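Local structure of penicillin-binding protein (Bacillus halodurans, 3TG9) at residues B[96-101]-B[260-265]; B[63-68]-B[72-77]; B[84-89]-B[136-141]; B[240-245]-B[307-312]. The protein probably binds beta-lactams through an active-site serine and acts on peptidoglycan peptides or related substrates, as its family members do. All blocks are in the same frame, centred on the assembly; numbering follows the deposited sequence.

Interaction 1: B[96-101]-B[260-265]; sequences LLTHTS and TPHVHC
Thr-98 and Val-263 carry this small contact, in which a helix end meets a sheet edge through a few methyl groups. The apolar part centres on Val-263 CG2, which comes within 3.5 Å of Thr-98 CB and 4.0 Å of Thr-100 CG2, so that one methyl branch serves both threonines. With its CG1 anti to the backbone N (chi1 -176°), Val-263 presents CG2 from beside that nitrogen. A second touch joins Thr-98 CG2 to His-262 CB at 3.8 Å, the two side chains crossing at about a right angle.

No hydrogen bond crosses the contact. Thr-98 OG1 and Thr-100 OG1 lie 2.9 Å apart. Thr-98 OG1 is hydrogen-bonded to His-94 O, in the preceding helical turn. His-99, with positive phi, closes the helix in a Schellman motif; Thr-98 before it and Thr-100 after it both point toward Val-263.

Helix 93-98 rests through Leu-96 and Leu-97 on helix 155-168, and through Leu-97 on helix 58-70. Across from it, strand 263-266 is, within this chain, an outermost strand of the eight-stranded antiparallel sheet and pairs with strand 269-271, where His-262 and Val-263 make a classic beta bulge opposite Tyr-271.

Interaction 2: B[63-68]-B[72-77]; sequences IAICQL and GKLSFD
A Schellman motif ends helix 58-70, and in it Leu-68 O receives the backbone N-H of Lys-73. The bond is 2.9 Å from Lys-73 N to Leu-68 O, with an N-H...O angle of 151°. Gly-72, at positive phi, is the residue that leaves the helical conformation and turns the chain back. Lys-73 approaches the same carbonyl with its CB, but bends at chi2 and chi3 and carries its ammonium end away from the helix.

Beyond the cap the returning chain folds against the helix flank, and Leu-74 is the first apolar side chain to pack there. Its CG is anti to the backbone N (chi1 172°), and CD2 reaches the groove between two helical side chains, 3.9 Å from Leu-68 CB and 4.2 Å from Ile-65 CD1. The same methyl, Leu-74 CD2, also lies 3.9 Å from the carbonyl oxygen of Ile-65.

Two residues on, the ring of Phe-76 arrives beside the helix. Cys-66 SG sits at the ring's edge, near its plane, 3.8 Å from Phe-76 CZ; the line from the ring centroid to the sulfur runs 77° off the normal, a cysteine sulfur-aromatic contact rather than a sulfur over the face. Around this core, helix 252-258 touches both Cys-66 and Phe-76, helix 155-168 packs on Ile-65 and Leu-68, and Ile-93 of helix 93-98 meets Ile-65 and Leu-74.

Interaction 3: B[84-89]-B[136-141]; sequences LDAPFP and LFQHAP
The side chains of Phe-88 and Phe-137 cross at about a right angle, coming from two loops that are far apart in sequence. Phe-88 leads with the far end of its ring: CZ stands 4.0 Å from Phe-137 CE1, each atom lying obliquely to the other ring. Phe-137 is in the less common rotamer with CG between the backbone N and the carbonyl carbon (chi1 68°), which swings its ring round to meet Phe-88. The same CZ of Phe-88 lies 3.9 Å from Gln-138 CA, and thus fits against backbone as well as aromatic carbon.

Alongside, Ala-86 points its methyl at the second loop, and its CB meets Gln-138 NE2 at 3.6 Å. Gln-138 runs out extended beyond CG, while its CG covers the centre of a face of the His-139 ring, 3.7 Å above the plane. A type I turn from Phe-137 to Ala-140 holds these residues together, closed by Ala-140 N to Phe-137 O. Leu-159 of helix 155-168 touches both Phe-88 and Phe-137.

No hydrogen bond or salt bridge crosses between the loops. The association therefore rests on van der Waals contact and burial of apolar surface, with the amide of Gln-138 meeting a methyl and not a polar partner across the contact.

Interaction 4: B[240-245]-B[307-312]; sequences LWLALM and NGIVVV
The indole of Trp-241 receives Ile-309 obliquely at its five-membered ring, with Trp-241 CD1 3.8 Å from Ile-309 CG2. Other parts of the same residue are held by different neighbours: NE1 is hydrogen-bonded to Ser-300 OG, which satisfies its buried N-H, and Phe-302 and Leu-59 also touch the side chain. The contact illustrates how a helix packs on a sheet in the alpha/beta fold of the serine penicillin-recognising enzymes. Helix 234-245 lies against one face of the eight-stranded antiparallel sheet, and Ile-309, on strand 308-314, is one of the side chains that meet it.

The strand's alternation separates its two surfaces. Ile-309 points toward helix 234-245, whereas the next residue, Val-310, points away and packs on Ile-327 of helix 320-330, so the strand is layered between helices. Strand 308-314 is itself flanked by strands 18-24 and 296-303. At its start, Asn-307 and Gly-308 form a G1 bulge facing Tyr-303.

While CG2 of Ile-309, anti to the backbone N, meets the indole, the CG1 arm (chi1 -65°) extends with chi2 at 172° and puts CD1 between Trp-241 CB, at 3.9 Å, and Leu-242. There Ile-309 CD1 lies 3.6 Å from Leu-242 CG and is pressed to 3.3 Å from Leu-242 CD2, closer than carbon atoms usually stand.

How the interactions relate
Interactions 1 and 2, their centres about 16 Å apart, touch through Leu-97, whose CD1 lies 3.7 Å from Phe-76 CD1 and 4.1 Å from Ile-65 CG2. Interactions 1 and 4 reach the same eight-stranded sheet, at its edge and in its interior, with centres about 21 Å apart. Interaction 3 is peripheral, about 35 Å between centres from interaction 4 and on the other side of the chain's centre. Helix 58-70, whose C-terminal end interaction 2 closes, starts at Lys-58 of a Ser-55/Lys-58 SxxK pattern, consistent with the catalytic serine and lysine of this family. The ring of His-99, within 96-101, meets Tyr-152, the probable third member of that site.

Interaction 1: B[96-101]-B[260-265]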
loop_
_atom_site.group_PDB
_atom_site.type_symbol
_atom_site.label_atom_id
_atom_site.label_comp_id
_atom_site.label_asym_id
_atom_site.label_seq_id
_atom_site.Cartn_x
_atom_site.Cartn_y
_atom_site.Cartn_z
ATOM N N LEU B 96 -18.144 -25.574 -10.358
ATOM C CA LEU B 96 -17.228 -24.530 -9.919
ATOM C C LEU B 96 -15.773 -24.993 -10.007
ATOM O O LEU B 96 -14.912 -24.253 -10.485
ATOM C CB LEU B 96 -17.577 -24.102 -8.492
ATOM C CG LEU B 96 -19.013 -23.584 -8.339
ATOM C CD1 LEU B 96 -19.482 -23.611 -6.895
ATOM C CD2 LEU B 96 -19.146 -22.190 -8.923
ATOM N N LEU B 97 -15.520 -26.229 -9.573
ATOM C CA LEU B 97 -14.170 -26.793 -9.514
ATOM C C LEU B 97 -13.513 -26.937 -10.880
ATOM O O LEU B 97 -12.280 -26.950 -10.990
ATOM C CB LEU B 97 -14.200 -28.169 -8.841
ATOM C CG LEU B 97 -14.362 -28.218 -7.327
ATOM C CD1 LEU B 97 -14.817 -29.598 -6.888
ATOM C CD2 LEU B 97 -13.056 -27.841 -6.650
ATOM N N THR B 98 -14.336 -27.077 -11.912
ATOM C CA THR B 98 -13.835 -27.310 -13.258
ATOM C C THR B 98 -14.104 -26.135 -14.190
ATOM O O THR B 98 -13.809 -26.209 -15.379
ATOM C CB THR B 98 -14.458 -28.580 -13.872
ATOM O OG1 THR B 98 -15.886 -28.464 -13.857
ATOM C CG2 THR B 98 -14.045 -29.819 -13.084
ATOM N N HIS B 99 -14.660 -25.055 -13.653
ATOM C CA HIS B 99 -14.923 -23.860 -14.450
ATOM C C HIS B 99 -15.973 -24.125 -15.512
ATOM O O HIS B 99 -15.842 -23.661 -16.645
ATOM C CB HIS B 99 -13.650 -23.370 -15.144
ATOM C CG HIS B 99 -12.590 -22.892 -14.201
ATOM N ND1 HIS B 99 -12.695 -21.715 -13.494
ATOM C CD2 HIS B 99 -11.393 -23.431 -13.865
ATOM C CE1 HIS B 99 -11.615 -21.548 -12.760
ATOM N NE2 HIS B 99 -10.808 -22.576 -12.962
ATOM N N THR B 100 -17.013 -24.866 -15.155
ATOM C CA THR B 100 -18.097 -25.137 -16.094
ATOM C C THR B 100 -19.442 -24.686 -15.530
ATOM O O THR B 100 -20.493 -25.082 -16.031
ATOM C CB THR B 100 -18.164 -26.636 -16.453
ATOM O OG1 THR B 100 -18.241 -27.412 -15.252
ATOM C CG2 THR B 100 -16.925 -27.058 -17.241
ATOM N N SER B 101 -19.397 -23.842 -14.498
ATOM C CA SER B 101 -20.590 -23.438 -13.755
ATOM C C SER B 101 -21.486 -22.444 -14.483
ATOM O O SER B 101 -22.685 -22.373 -14.215
ATOM C CB SER B 101 -20.190 -22.825 -12.416
ATOM O OG SER B 101 -19.713 -21.502 -12.600
ATOM N N THR B 260 -7.994 -35.763 -11.903
ATOM C CA THR B 260 -8.630 -36.350 -13.080
ATOM C C THR B 260 -8.945 -35.287 -14.121
ATOM O O THR B 260 -9.511 -34.252 -13.794
ATOM C CB THR B 260 -9.937 -37.066 -12.713
ATOM O OG1 THR B 260 -9.639 -38.225 -11.934
ATOM C CG2 THR B 260 -10.687 -37.496 -13.964
ATOM N N PRO B 261 -8.576 -35.538 -15.386
ATOM C CA PRO B 261 -8.891 -34.590 -16.456
ATOM C C PRO B 261 -10.383 -34.600 -16.735
ATOM O O PRO B 261 -10.831 -35.298 -17.652
ATOM C CB PRO B 261 -8.125 -35.148 -17.661
ATOM C CG PRO B 261 -7.156 -36.133 -17.106
ATOM C CD PRO B 261 -7.795 -36.684 -15.874
ATOM N N HIS B 262 -11.138 -33.839 -15.946
ATOM C CA HIS B 262 -12.590 -33.754 -16.075
ATOM C C HIS B 262 -12.997 -32.966 -17.301
ATOM O O HIS B 262 -14.009 -33.261 -17.928
ATOM C CB HIS B 262 -13.206 -33.086 -14.844
ATOM C CG HIS B 262 -13.013 -33.851 -13.578
ATOM N ND1 HIS B 262 -12.108 -33.474 -12.614
ATOM C CD2 HIS B 262 -13.612 -34.976 -13.114
ATOM C CE1 HIS B 262 -12.149 -34.335 -11.610
ATOM N NE2 HIS B 262 -13.056 -35.255 -11.892
ATOM N N VAL B 263 -12.222 -31.942 -17.627
ATOM C CA VAL B 263 -12.549 -31.083 -18.755
ATOM C C VAL B 263 -11.395 -31.100 -19.734
ATOM O O VAL B 263 -10.231 -31.126 -19.325
ATOM C CB VAL B 263 -12.785 -29.615 -18.311
ATOM C CG1 VAL B 263 -13.214 -28.758 -19.497
ATOM C CG2 VAL B 263 -13.817 -29.548 -17.206
ATOM N N HIS B 264 -11.717 -31.106 -21.022
ATOM C CA HIS B 264 -10.718 -30.868 -22.044
ATOM C C HIS B 264 -10.906 -29.440 -22.526
ATOM O O HIS B 264 -11.991 -29.085 -22.981
ATOM C CB HIS B 264 -10.884 -31.849 -23.200
ATOM C CG HIS B 264 -9.859 -31.690 -24.279
ATOM N ND1 HIS B 264 -9.961 -32.315 -25.504
ATOM C CD2 HIS B 264 -8.713 -30.966 -24.320
ATOM C CE1 HIS B 264 -8.916 -31.993 -26.248
ATOM N NE2 HIS B 264 -8.146 -31.174 -25.553
ATOM N N CYS B 265 -9.863 -28.621 -22.420
ATOM C CA CYS B 265 -9.968 -27.214 -22.804
ATOM C C CYS B 265 -9.597 -26.983 -24.265
ATOM O O CYS B 265 -10.364 -26.382 -25.025
ATOM C CB CYS B 265 -9.083 -26.358 -21.909
ATOM S SG CYS B 265 -9.152 -26.867 -20.206
#

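Interaction 2: B[63-68]-B[72-77]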
loop_
_atom_site.group_PDB
_atom_site.type_symbol
_atom_site.label_atom_id
_atom_site.label_comp_id
_atom_site.label_asym_id
_atom_site.label_seq_id
_atom_site.Cartn_x
_atom_site.Cartn_y
_atom_site.Cartn_z
ATOM N N ILE B 63 -8.183 -28.384 -3.085
ATOM C CA ILE B 63 -7.759 -29.348 -2.076
ATOM C C ILE B 63 -8.682 -29.261 -0.859
ATOM O O ILE B 63 -9.140 -30.275 -0.332
ATOM C CB ILE B 63 -6.306 -29.088 -1.636
ATOM C CG1 ILE B 63 -5.344 -29.275 -2.808
ATOM C CG2 ILE B 63 -5.912 -30.000 -0.468
ATOM C CD1 ILE B 63 -3.877 -29.081 -2.429
ATOM N N ALA B 64 -8.955 -28.039 -0.414
ATOM C CA ALA B 64 -9.800 -27.826 0.757
ATOM C C ALA B 64 -11.202 -28.376 0.523
ATOM O O ALA B 64 -11.776 -29.030 1.394
ATOM C CB ALA B 64 -9.862 -26.344 1.104
ATOM N N ILE B 65 -11.749 -28.105 -0.657
ATOM C CA ILE B 65 -13.099 -28.544 -1.000
ATOM C C ILE B 65 -13.178 -30.064 -1.054
ATOM O O ILE B 65 -14.175 -30.665 -0.640
ATOM C CB ILE B 65 -13.556 -27.972 -2.347
ATOM C CG1 ILE B 65 -13.995 -26.515 -2.185
ATOM C CG2 ILE B 65 -14.698 -28.807 -2.915
ATOM C CD1 ILE B 65 -15.270 -26.352 -1.382
ATOM N N CYS B 66 -12.118 -30.684 -1.558
ATOM C CA CYS B 66 -12.051 -32.141 -1.612
ATOM C C CYS B 66 -11.973 -32.735 -0.209
ATOM O O CYS B 66 -12.560 -33.781 0.050
ATOM C CB CYS B 66 -10.863 -32.594 -2.460
ATOM S SG CYS B 66 -11.073 -32.213 -4.202
ATOM N N GLN B 67 -11.267 -32.062 0.700
ATOM C CA GLN B 67 -11.151 -32.555 2.074
ATOM C C GLN B 67 -12.503 -32.596 2.767
ATOM O O GLN B 67 -12.771 -33.490 3.572
ATOM C CB GLN B 67 -10.204 -31.694 2.899
ATOM C CG GLN B 67 -8.758 -31.768 2.494
ATOM C CD GLN B 67 -7.905 -30.845 3.331
ATOM O OE1 GLN B 67 -8.390 -29.825 3.820
ATOM N NE2 GLN B 67 -6.634 -31.196 3.507
ATOM N N LEU B 68 -13.348 -31.618 2.463
ATOM C CA LEU B 68 -14.693 -31.586 3.018
ATOM C C LEU B 68 -15.515 -32.734 2.445
ATOM O O LEU B 68 -16.322 -33.346 3.146
ATOM C CB LEU B 68 -15.368 -30.250 2.718
ATOM C CG LEU B 68 -14.682 -29.013 3.308
ATOM C CD1 LEU B 68 -15.446 -27.769 2.932
ATOM C CD2 LEU B 68 -14.551 -29.137 4.817
ATOM N N GLY B 72 -16.864 -36.277 4.365
ATOM C CA GLY B 72 -18.284 -36.560 4.358
ATOM C C GLY B 72 -19.142 -35.398 4.819
ATOM O O GLY B 72 -20.277 -35.593 5.253
ATOM N N LYS B 73 -18.608 -34.185 4.720
ATOM C CA LYS B 73 -19.378 -32.990 5.056
ATOM C C LYS B 73 -19.956 -32.351 3.804
ATOM O O LYS B 73 -20.686 -31.364 3.884
ATOM C CB LYS B 73 -18.503 -31.977 5.789
ATOM C CG LYS B 73 -17.924 -32.479 7.099
ATOM C CD LYS B 73 -18.950 -32.432 8.221
ATOM C CE LYS B 73 -19.355 -30.994 8.539
ATOM N NZ LYS B 73 -20.179 -30.902 9.772
ATOM N N LEU B 74 -19.634 -32.922 2.647
ATOM C CA LEU B 74 -19.963 -32.304 1.368
ATOM C C LEU B 74 -19.698 -33.287 0.228
ATOM O O LEU B 74 -18.904 -34.209 0.385
ATOM C CB LEU B 74 -19.103 -31.057 1.182
ATOM C CG LEU B 74 -19.075 -30.298 -0.139
ATOM C CD1 LEU B 74 -20.315 -29.417 -0.306
ATOM C CD2 LEU B 74 -17.812 -29.455 -0.189
ATOM N N SER B 75 -20.359 -33.082 -0.910
ATOM C CA SER B 75 -20.147 -33.919 -2.092
ATOM C C SER B 75 -20.030 -33.077 -3.370
ATOM O O SER B 75 -20.476 -31.935 -3.406
ATOM C CB SER B 75 -21.281 -34.938 -2.241
ATOM O OG SER B 75 -22.372 -34.390 -2.959
ATOM N N PHE B 76 -19.434 -33.644 -4.417
ATOM C CA PHE B 76 -19.197 -32.899 -5.651
ATOM C C PHE B 76 -20.479 -32.641 -6.439
ATOM O O PHE B 76 -20.484 -31.861 -7.396
ATOM C CB PHE B 76 -18.170 -33.612 -6.536
ATOM C CG PHE B 76 -16.825 -33.796 -5.883
ATOM C CD1 PHE B 76 -16.099 -32.708 -5.438
ATOM C CD2 PHE B 76 -16.281 -35.060 -5.733
ATOM C CE1 PHE B 76 -14.858 -32.879 -4.844
ATOM C CE2 PHE B 76 -15.043 -35.239 -5.140
ATOM C CZ PHE B 76 -14.332 -34.146 -4.698
ATOM N N ASP B 77 -21.563 -33.296 -6.030
ATOM C CA ASP B 77 -22.865 -33.135 -6.682
ATOM C C ASP B 77 -23.740 -32.141 -5.935
ATOM O O ASP B 77 -24.783 -31.707 -6.435
ATOM C CB ASP B 77 -23.588 -34.478 -6.765
ATOM C CG ASP B 77 -22.997 -35.384 -7.814
ATOM O OD1 ASP B 77 -22.533 -34.854 -8.851
ATOM O OD2 ASP B 77 -22.995 -36.618 -7.604
#

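Interaction 3: B[84-89]-B[136-141]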
loop_
_atom_site.group_PDB
_atom_site.type_symbol
_atom_site.label_atom_id
_atom_site.label_comp_id
_atom_site.label_asym_id
_atom_site.label_seq_id
_atom_site.Cartn_x
_atom_site.Cartn_y
_atom_site.Cartn_z
ATOM N N LEU B 84 -24.988 -21.741 0.068
ATOM C CA LEU B 84 -24.943 -20.287 -0.068
ATOM C C LEU B 84 -26.328 -19.710 -0.364
ATOM O O LEU B 84 -27.151 -20.353 -1.019
ATOM C CB LEU B 84 -23.960 -19.872 -1.169
ATOM C CG LEU B 84 -22.558 -20.490 -1.155
ATOM C CD1 LEU B 84 -21.667 -19.813 -2.186
ATOM C CD2 LEU B 84 -21.940 -20.397 0.225
ATOM N N ASP B 85 -26.576 -18.496 0.121
ATOM C CA ASP B 85 -27.840 -17.808 -0.130
ATOM C C ASP B 85 -27.908 -17.320 -1.568
ATOM O O ASP B 85 -28.870 -17.597 -2.282
ATOM C CB ASP B 85 -28.015 -16.614 0.815
ATOM C CG ASP B 85 -28.225 -17.033 2.257
ATOM O OD1 ASP B 85 -28.807 -18.117 2.486
ATOM O OD2 ASP B 85 -27.812 -16.273 3.164
ATOM N N ALA B 86 -26.887 -16.579 -1.983
ATOM C CA ALA B 86 -26.829 -16.072 -3.349
ATOM C C ALA B 86 -27.087 -17.214 -4.323
ATOM O O ALA B 86 -26.301 -18.154 -4.407
ATOM C CB ALA B 86 -25.483 -15.428 -3.622
ATOM N N PRO B 87 -28.212 -17.143 -5.046
ATOM C CA PRO B 87 -28.657 -18.210 -5.945
ATOM C C PRO B 87 -27.893 -18.222 -7.257
ATOM O O PRO B 87 -27.717 -17.172 -7.880
ATOM C CB PRO B 87 -30.115 -17.825 -6.230
ATOM C CG PRO B 87 -30.107 -16.355 -6.118
ATOM C CD PRO B 87 -29.243 -16.102 -4.911
ATOM N N PHE B 88 -27.448 -19.408 -7.661
ATOM C CA PHE B 88 -26.942 -19.635 -9.010
ATOM C C PHE B 88 -27.512 -20.968 -9.475
ATOM O O PHE B 88 -26.885 -22.016 -9.315
ATOM C CB PHE B 88 -25.413 -19.628 -9.041
ATOM C CG PHE B 88 -24.811 -18.315 -8.617
ATOM C CD1 PHE B 88 -24.486 -17.351 -9.553
ATOM C CD2 PHE B 88 -24.596 -18.039 -7.279
ATOM C CE1 PHE B 88 -23.945 -16.142 -9.167
ATOM C CE2 PHE B 88 -24.055 -16.832 -6.888
ATOM C CZ PHE B 88 -23.728 -15.883 -7.835
ATOM N N PRO B 89 -28.733 -20.921 -10.027
ATOM C CA PRO B 89 -29.574 -22.051 -10.428
ATOM C C PRO B 89 -28.813 -23.226 -11.023
ATOM O O PRO B 89 -28.135 -23.074 -12.040
ATOM C CB PRO B 89 -30.491 -21.427 -11.476
ATOM C CG PRO B 89 -30.697 -20.035 -10.968
ATOM C CD PRO B 89 -29.405 -19.633 -10.278
ATOM N N LEU B 136 -19.865 -7.823 -6.456
ATOM C CA LEU B 136 -19.177 -7.563 -7.724
ATOM C C LEU B 136 -19.658 -8.433 -8.885
ATOM O O LEU B 136 -19.275 -8.201 -10.036
ATOM C CB LEU B 136 -17.660 -7.740 -7.564
ATOM C CG LEU B 136 -16.952 -6.879 -6.515
ATOM C CD1 LEU B 136 -15.456 -7.155 -6.515
ATOM C CD2 LEU B 136 -17.232 -5.396 -6.756
ATOM N N PHE B 137 -20.486 -9.433 -8.598
ATOM C CA PHE B 137 -20.922 -10.344 -9.657
ATOM C C PHE B 137 -22.253 -11.053 -9.397
ATOM O O PHE B 137 -22.895 -11.528 -10.340
ATOM C CB PHE B 137 -19.829 -11.380 -9.935
ATOM C CG PHE B 137 -19.604 -12.355 -8.808
ATOM C CD1 PHE B 137 -20.238 -13.593 -8.802
ATOM C CD2 PHE B 137 -18.737 -12.048 -7.766
ATOM C CE1 PHE B 137 -20.022 -14.502 -7.765
ATOM C CE2 PHE B 137 -18.513 -12.954 -6.727
ATOM C CZ PHE B 137 -19.156 -14.178 -6.726
ATOM N N GLN B 138 -22.662 -11.121 -8.131
ATOM C CA GLN B 138 -23.786 -11.966 -7.731
ATOM C C GLN B 138 -25.098 -11.603 -8.416
ATOM O O GLN B 138 -25.977 -12.444 -8.544
ATOM C CB GLN B 138 -23.970 -11.954 -6.210
ATOM C CG GLN B 138 -24.738 -10.752 -5.686
ATOM C CD GLN B 138 -24.779 -10.703 -4.172
ATOM O OE1 GLN B 138 -24.408 -9.699 -3.566
ATOM N NE2 GLN B 138 -25.225 -11.790 -3.554
ATOM N N HIS B 139 -25.228 -10.355 -8.857
ATOM C CA HIS B 139 -26.470 -9.884 -9.477
ATOM C C HIS B 139 -26.426 -9.937 -10.997
ATOM O O HIS B 139 -27.405 -9.589 -11.669
ATOM C CB HIS B 139 -26.786 -8.454 -9.041
ATOM C CG HIS B 139 -27.035 -8.311 -7.572
ATOM N ND1 HIS B 139 -28.002 -9.036 -6.908
ATOM C CD2 HIS B 139 -26.456 -7.515 -6.643
ATOM C CE1 HIS B 139 -27.998 -8.700 -5.630
ATOM N NE2 HIS B 139 -27.070 -7.780 -5.442
ATOM N N ALA B 140 -25.292 -10.357 -11.545
ATOM C CA ALA B 140 -25.150 -10.434 -12.991
ATOM C C ALA B 140 -25.730 -11.753 -13.505
ATOM O O ALA B 140 -25.796 -12.739 -12.767
ATOM C CB ALA B 140 -23.686 -10.278 -13.396
ATOM N N PRO B 141 -26.172 -11.763 -14.774
ATOM C CA PRO B 141 -26.793 -12.933 -15.400
ATOM C C PRO B 141 -25.813 -14.074 -15.633
ATOM O O PRO B 141 -24.650 -13.849 -15.978
ATOM C CB PRO B 141 -27.258 -12.380 -16.752
ATOM C CG PRO B 141 -26.361 -11.206 -16.991
ATOM C CD PRO B 141 -26.281 -10.582 -15.646
#

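Interaction 4: B[240-245]-B[307-312]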
loop_
_atom_site.group_PDB
_atom_site.type_symbol
_atom_site.label_atom_id
_atom_site.label_comp_id
_atom_site.label_asym_id
_atom_site.label_seq_id
_atom_site.Cartn_x
_atom_site.Cartn_y
_atom_site.Cartn_z
ATOM N N LEU B 240 4.210 -28.632 -0.983
ATOM C CA LEU B 240 2.781 -28.785 -1.224
ATOM C C LEU B 240 2.497 -29.893 -2.245
ATOM O O LEU B 240 1.574 -30.692 -2.071
ATOM C CB LEU B 240 2.124 -27.466 -1.653
ATOM C CG LEU B 240 0.653 -27.744 -1.987
ATOM C CD1 LEU B 240 -0.317 -26.805 -1.341
ATOM C CD2 LEU B 240 0.433 -27.856 -3.501
ATOM N N TRP B 241 3.287 -29.932 -3.312
ATOM C CA TRP B 241 3.169 -30.989 -4.311
ATOM C C TRP B 241 3.475 -32.353 -3.678
ATOM O O TRP B 241 2.738 -33.322 -3.865
ATOM C CB TRP B 241 4.142 -30.735 -5.462
ATOM C CG TRP B 241 3.714 -29.686 -6.449
ATOM C CD1 TRP B 241 4.339 -28.495 -6.705
ATOM C CD2 TRP B 241 2.579 -29.738 -7.328
ATOM N NE1 TRP B 241 3.659 -27.800 -7.684
ATOM C CE2 TRP B 241 2.577 -28.542 -8.085
ATOM C CE3 TRP B 241 1.566 -30.676 -7.544
ATOM C CZ2 TRP B 241 1.605 -28.268 -9.048
ATOM C CZ3 TRP B 241 0.603 -30.404 -8.500
ATOM C CH2 TRP B 241 0.628 -29.206 -9.241
ATOM N N LEU B 242 4.579 -32.417 -2.936
ATOM C CA LEU B 242 4.984 -33.634 -2.245
ATOM C C LEU B 242 3.863 -34.184 -1.373
ATOM O O LEU B 242 3.456 -35.330 -1.533
ATOM C CB LEU B 242 6.237 -33.377 -1.414
ATOM C CG LEU B 242 7.477 -33.086 -2.260
ATOM C CD1 LEU B 242 8.683 -32.797 -1.383
ATOM C CD2 LEU B 242 7.765 -34.247 -3.207
ATOM N N ALA B 243 3.350 -33.366 -0.464
ATOM C CA ALA B 243 2.242 -33.779 0.397
ATOM C C ALA B 243 1.017 -34.230 -0.397
ATOM O O ALA B 243 0.337 -35.178 -0.005
ATOM C CB ALA B 243 1.867 -32.658 1.359
ATOM N N LEU B 244 0.721 -33.545 -1.500
ATOM C CA LEU B 244 -0.423 -33.921 -2.324
ATOM C C LEU B 244 -0.219 -35.311 -2.948
ATOM O O LEU B 244 -1.071 -36.188 -2.820
ATOM C CB LEU B 244 -0.684 -32.867 -3.410
ATOM C CG LEU B 244 -1.843 -33.114 -4.389
ATOM C CD1 LEU B 244 -3.196 -33.179 -3.670
ATOM C CD2 LEU B 244 -1.873 -32.057 -5.495
ATOM N N MET B 245 0.916 -35.502 -3.616
ATOM C CA MET B 245 1.197 -36.750 -4.314
ATOM C C MET B 245 1.456 -37.929 -3.382
ATOM O O MET B 245 1.417 -39.070 -3.815
ATOM C CB MET B 245 2.370 -36.580 -5.282
ATOM C CG MET B 245 2.107 -35.558 -6.376
ATOM S SD MET B 245 0.479 -35.771 -7.128
ATOM C CE MET B 245 0.457 -34.401 -8.288
ATOM N N ASN B 307 8.898 -37.904 -11.436
ATOM C CA ASN B 307 8.552 -37.377 -10.123
ATOM C C ASN B 307 9.252 -36.047 -9.881
ATOM O O ASN B 307 9.758 -35.790 -8.798
ATOM C CB ASN B 307 8.881 -38.377 -9.013
ATOM C CG ASN B 307 7.699 -39.257 -8.659
ATOM O OD1 ASN B 307 7.590 -39.750 -7.536
ATOM N ND2 ASN B 307 6.796 -39.452 -9.618
ATOM N N GLY B 308 9.287 -35.213 -10.914
ATOM C CA GLY B 308 9.934 -33.920 -10.825
ATOM C C GLY B 308 8.998 -32.864 -10.277
ATOM O O GLY B 308 7.782 -32.994 -10.385
ATOM N N ILE B 309 9.570 -31.833 -9.661
ATOM C CA ILE B 309 8.814 -30.672 -9.185
ATOM C C ILE B 309 9.560 -29.425 -9.615
ATOM O O ILE B 309 10.773 -29.325 -9.422
ATOM C CB ILE B 309 8.675 -30.652 -7.650
ATOM C CG1 ILE B 309 7.851 -31.842 -7.156
ATOM C CG2 ILE B 309 8.026 -29.359 -7.184
ATOM C CD1 ILE B 309 7.836 -31.973 -5.638
ATOM N N VAL B 310 8.839 -28.495 -10.230
ATOM C CA VAL B 310 9.390 -27.185 -10.565
ATOM C C VAL B 310 8.520 -26.095 -9.925
ATOM O O VAL B 310 7.301 -26.219 -9.840
ATOM C CB VAL B 310 9.510 -26.964 -12.094
ATOM C CG1 VAL B 310 10.066 -25.575 -12.400
ATOM C CG2 VAL B 310 10.397 -28.032 -12.709
ATOM N N VAL B 311 9.163 -25.054 -9.423
ATOM C CA VAL B 311 8.447 -23.932 -8.837
ATOM C C VAL B 311 9.133 -22.681 -9.327
ATOM O O VAL B 311 10.333 -22.524 -9.139
ATOM C CB VAL B 311 8.490 -23.952 -7.299
ATOM C CG1 VAL B 311 7.693 -22.795 -6.738
ATOM C CG2 VAL B 311 7.961 -25.277 -6.758
ATOM N N VAL B 312 8.390 -21.804 -9.985
ATOM C CA VAL B 312 8.931 -20.499 -10.346
ATOM C C VAL B 312 8.082 -19.384 -9.737
ATOM O O VAL B 312 6.936 -19.180 -10.135
ATOM C CB VAL B 312 9.044 -20.331 -11.876
ATOM C CG1 VAL B 312 9.732 -19.029 -12.215
ATOM C CG2 VAL B 312 9.815 -21.508 -12.484
#